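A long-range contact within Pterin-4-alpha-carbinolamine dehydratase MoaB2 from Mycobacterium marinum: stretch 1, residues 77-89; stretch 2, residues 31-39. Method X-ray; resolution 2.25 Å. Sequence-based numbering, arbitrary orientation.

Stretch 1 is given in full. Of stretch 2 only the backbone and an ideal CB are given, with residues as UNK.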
# COMPACT_ATOMS: atom_id res chain seq x y z
N ASP C 77 -26.29 4.88 -24.80
CA ASP C 77 -25.45 4.11 -25.71
C ASP C 77 -24.53 3.17 -24.95
O ASP C 77 -24.41 1.99 -25.32
CB ASP C 77 -24.70 5.00 -26.71
CG ASP C 77 -25.65 5.69 -27.72
OD1 ASP C 77 -26.84 5.28 -27.83
OD2 ASP C 77 -25.22 6.65 -28.40
N ILE C 78 -23.93 3.67 -23.87
CA ILE C 78 -23.06 2.86 -23.03
C ILE C 78 -23.85 1.71 -22.42
O ILE C 78 -23.45 0.55 -22.51
CB ILE C 78 -22.37 3.67 -21.93
CG1 ILE C 78 -21.54 4.81 -22.53
CG2 ILE C 78 -21.48 2.78 -21.10
CD1 ILE C 78 -21.08 5.83 -21.50
N ARG C 79 -25.01 2.03 -21.85
CA ARG C 79 -25.88 1.03 -21.23
C ARG C 79 -26.33 -0.06 -22.22
O ARG C 79 -26.32 -1.26 -21.90
CB ARG C 79 -27.08 1.74 -20.63
CG ARG C 79 -27.96 0.90 -19.75
CD ARG C 79 -29.08 1.79 -19.19
NE ARG C 79 -28.54 2.61 -18.10
CZ ARG C 79 -28.90 3.87 -17.87
NH1 ARG C 79 -29.79 4.46 -18.68
NH2 ARG C 79 -28.34 4.55 -16.85
N ASN C 80 -26.71 0.35 -23.42
CA ASN C 80 -27.08 -0.62 -24.45
C ASN C 80 -25.92 -1.54 -24.86
O ASN C 80 -26.15 -2.72 -25.09
CB ASN C 80 -27.66 0.06 -25.69
CG ASN C 80 -29.08 0.57 -25.46
OD1 ASN C 80 -29.60 0.53 -24.34
ND2 ASN C 80 -29.72 1.06 -26.54
N ALA C 81 -24.71 -1.00 -24.97
CA ALA C 81 -23.57 -1.82 -25.33
C ALA C 81 -23.30 -2.87 -24.24
O ALA C 81 -22.98 -4.03 -24.54
CB ALA C 81 -22.34 -0.97 -25.57
N LEU C 82 -23.45 -2.48 -22.98
CA LEU C 82 -23.21 -3.39 -21.88
C LEU C 82 -24.27 -4.47 -21.77
O LEU C 82 -23.92 -5.63 -21.52
CB LEU C 82 -23.09 -2.66 -20.54
CG LEU C 82 -21.99 -1.60 -20.43
CD1 LEU C 82 -22.23 -0.77 -19.16
CD2 LEU C 82 -20.61 -2.25 -20.45
N ASN C 83 -25.54 -4.10 -21.96
CA ASN C 83 -26.65 -5.04 -21.88
C ASN C 83 -26.53 -6.12 -22.95
O ASN C 83 -26.76 -7.31 -22.69
CB ASN C 83 -28.00 -4.33 -21.99
CG ASN C 83 -28.54 -3.80 -20.64
OD1 ASN C 83 -28.21 -4.32 -19.57
ND2 ASN C 83 -29.40 -2.78 -20.71
N THR C 84 -26.18 -5.70 -24.17
CA THR C 84 -25.98 -6.61 -25.29
C THR C 84 -24.90 -7.65 -24.94
O THR C 84 -25.10 -8.85 -25.14
CB THR C 84 -25.62 -5.82 -26.57
OG1 THR C 84 -26.73 -5.00 -26.91
CG2 THR C 84 -25.31 -6.74 -27.74
N ALA C 85 -23.77 -7.19 -24.39
CA ALA C 85 -22.71 -8.11 -23.97
C ALA C 85 -23.18 -9.08 -22.89
O ALA C 85 -22.92 -10.29 -22.97
CB ALA C 85 -21.47 -7.37 -23.53
N VAL C 86 -23.90 -8.56 -21.89
CA VAL C 86 -24.44 -9.42 -20.83
C VAL C 86 -25.39 -10.49 -21.41
O VAL C 86 -25.22 -11.70 -21.15
CB VAL C 86 -25.12 -8.60 -19.71
CG1 VAL C 86 -25.86 -9.51 -18.72
CG2 VAL C 86 -24.07 -7.71 -18.99
N ILE C 87 -26.35 -10.04 -22.23
CA ILE C 87 -27.31 -10.95 -22.84
C ILE C 87 -26.59 -11.98 -23.69
O ILE C 87 -27.04 -13.12 -23.78
CB ILE C 87 -28.41 -10.18 -23.64
CG1 ILE C 87 -29.31 -9.38 -22.69
CG2 ILE C 87 -29.26 -11.13 -24.55
CD1 ILE C 87 -30.26 -8.37 -23.40
N GLY C 88 -25.46 -11.58 -24.29
CA GLY C 88 -24.67 -12.44 -25.16
C GLY C 88 -23.83 -13.51 -24.47
O GLY C 88 -23.23 -14.33 -25.14
N GLY C 89 -23.77 -13.48 -23.14
CA GLY C 89 -22.99 -14.47 -22.37
C GLY C 89 -21.48 -14.25 -22.28
O GLY C 89 -20.74 -15.18 -22.00
N UNK C 31 -11.94 -17.25 -20.50
CA UNK C 31 -13.31 -17.05 -21.01
C UNK C 31 -13.36 -16.07 -22.18
O UNK C 31 -12.34 -15.79 -22.79
CB UNK C 31 -14.22 -16.55 -19.89
N UNK C 32 -14.55 -15.59 -22.50
CA UNK C 32 -14.75 -14.63 -23.57
C UNK C 32 -14.74 -13.20 -23.01
O UNK C 32 -15.33 -12.94 -21.95
CB UNK C 32 -16.06 -14.91 -24.30
N UNK C 33 -14.10 -12.27 -23.72
CA UNK C 33 -14.20 -10.86 -23.34
C UNK C 33 -14.69 -9.93 -24.45
O UNK C 33 -14.60 -10.25 -25.65
CB UNK C 33 -12.83 -10.37 -22.86
N UNK C 34 -15.18 -8.77 -24.04
CA UNK C 34 -15.53 -7.68 -24.96
C UNK C 34 -14.93 -6.39 -24.42
O UNK C 34 -14.94 -6.17 -23.21
CB UNK C 34 -17.05 -7.55 -25.13
N UNK C 35 -14.42 -5.56 -25.32
CA UNK C 35 -13.92 -4.23 -24.97
C UNK C 35 -14.94 -3.18 -25.42
O UNK C 35 -15.44 -3.23 -26.53
CB UNK C 35 -12.55 -3.97 -25.61
N UNK C 36 -15.28 -2.25 -24.53
CA UNK C 36 -16.16 -1.13 -24.85
C UNK C 36 -15.36 0.15 -24.72
O UNK C 36 -14.97 0.50 -23.62
CB UNK C 36 -17.39 -1.10 -23.94
N UNK C 37 -15.10 0.82 -25.84
CA UNK C 37 -14.42 2.11 -25.83
C UNK C 37 -15.43 3.26 -25.78
O UNK C 37 -16.21 3.45 -26.71
CB UNK C 37 -13.52 2.25 -27.06
N UNK C 38 -15.42 3.99 -24.67
CA UNK C 38 -16.28 5.14 -24.49
C UNK C 38 -15.49 6.35 -24.86
O UNK C 38 -14.65 6.81 -24.09
CB UNK C 38 -16.82 5.24 -23.06
N UNK C 39 -15.76 6.87 -26.05
CA UNK C 39 -15.07 8.04 -26.53
C UNK C 39 -15.82 8.61 -27.73
O UNK C 39 -16.15 7.89 -28.68
CB UNK C 39 -13.62 7.71 -26.89

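The strand runs almost exactly antiparallel to helix 77-87, at 177° between their N-to-C directions and with a closest axial approach of 9.9 Å. Separately, the extended backbone alternates its side chains: CA-to-CB points toward stretch 1 at 32, 34 and 36, and sideways at 38, still within reach. The CA register pairs Ile78 with 38, Ala81 with 36, Ala85 with 34 and Gly89 with 32.

Position 31 has phi/psi of 169/-165, an extended pair readily adopted by glycine, and an ideal CB there would have nothing of stretch 1 within 5.5 Å. The contact sets no demand; the residue is Gly31.

At position 32 CA-to-CB points toward stretch 1, where its last residues lie, but the ideal CB is still 5.2 Å from Gly89 O. The carbonyls of Gly88 and Gly89 lie there. A long donor would suit: lysine, arginine or perhaps glutamine. The residue is Arg32, whose NH2 donates a hydrogen bond to Gly88 O at 3.0 Å (N-H...O angle 150°). Gly88 O sits at the guanidinium edge, near its plane, as an N-H donor requires. NE and NH1 are hydrogen-bonded elsewhere in the structure.

Positions 33, 35 and 37 have extended backbones, and their ideal CBs have no stretch 1 atom within 5.5 Å. Many residues would fit as far as this contact goes; they are Ala33, Val35 and Val37.

Position 34 points toward the helix, its ideal CB 4.7 Å from Ala85 CB. Alanine's small methyl leaves a gap that a medium or large aliphatic could fill: leucine, isoleucine, methionine or valine. Leu34, with chi1 t and chi2 p, brings CD2 to 3.6 Å from Ala85 CB.

Position 36 also points toward stretch 1, with its ideal CB 4.9 Å from Leu82 CD2 and 5.2 Å from Ala81 CB. Two apolar neighbours on successive helix residues favour a branched aliphatic, valine or isoleucine, though leucine is conceivable. Val36, chi1 t, uses both methyls: CG1 lies 4.4 Å from Ala81 CB, and CG2 lies 4.4 Å from Leu82 CD2. This residue has the largest covered area of the strand, 51 Å².

At position 38 CA-to-CB points sideways, but the ideal CB is 4.6 Å from Ile78 CD1. A compact aliphatic such as valine or isoleucine would suit. Val38, chi1 t, places CG1 3.7 Å from Ile78 CD1.

Position 39 leaves the strand and its CB is out of reach; stretch 1 gives no guidance. Asp39 is an N-cap, its side chain capping a backbone N just past the stretch.

Stretch 2 31-39: GRALVVVVD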
# COMPACT_ATOMS: atom_id res chain seq x y z
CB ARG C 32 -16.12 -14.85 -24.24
CG ARG C 32 -16.26 -16.05 -25.19
CD ARG C 32 -17.76 -16.25 -25.58
NE ARG C 32 -18.35 -15.06 -26.22
CZ ARG C 32 -19.65 -14.80 -26.29
NH1 ARG C 32 -20.08 -13.70 -26.88
NH2 ARG C 32 -20.55 -15.63 -25.77
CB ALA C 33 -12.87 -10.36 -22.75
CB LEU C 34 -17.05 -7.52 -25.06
CG LEU C 34 -17.55 -6.43 -26.02
CD1 LEU C 34 -17.53 -6.93 -27.46
CD2 LEU C 34 -18.98 -5.95 -25.67
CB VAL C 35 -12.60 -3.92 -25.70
CG1 VAL C 35 -12.05 -2.56 -25.27
CG2 VAL C 35 -11.57 -5.07 -25.48
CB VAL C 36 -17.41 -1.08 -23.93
CG1 VAL C 36 -18.28 0.16 -24.25
CG2 VAL C 36 -18.20 -2.35 -24.08
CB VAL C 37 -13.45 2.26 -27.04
CG1 VAL C 37 -12.83 3.67 -27.08
CG2 VAL C 37 -12.35 1.18 -26.96
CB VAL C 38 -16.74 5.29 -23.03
CG1 VAL C 38 -17.76 6.43 -22.92
CG2 VAL C 38 -17.32 4.00 -22.51
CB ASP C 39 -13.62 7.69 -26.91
CG ASP C 39 -12.82 8.92 -27.35
OD1 ASP C 39 -12.47 9.76 -26.48
OD2 ASP C 39 -12.56 9.04 -28.56
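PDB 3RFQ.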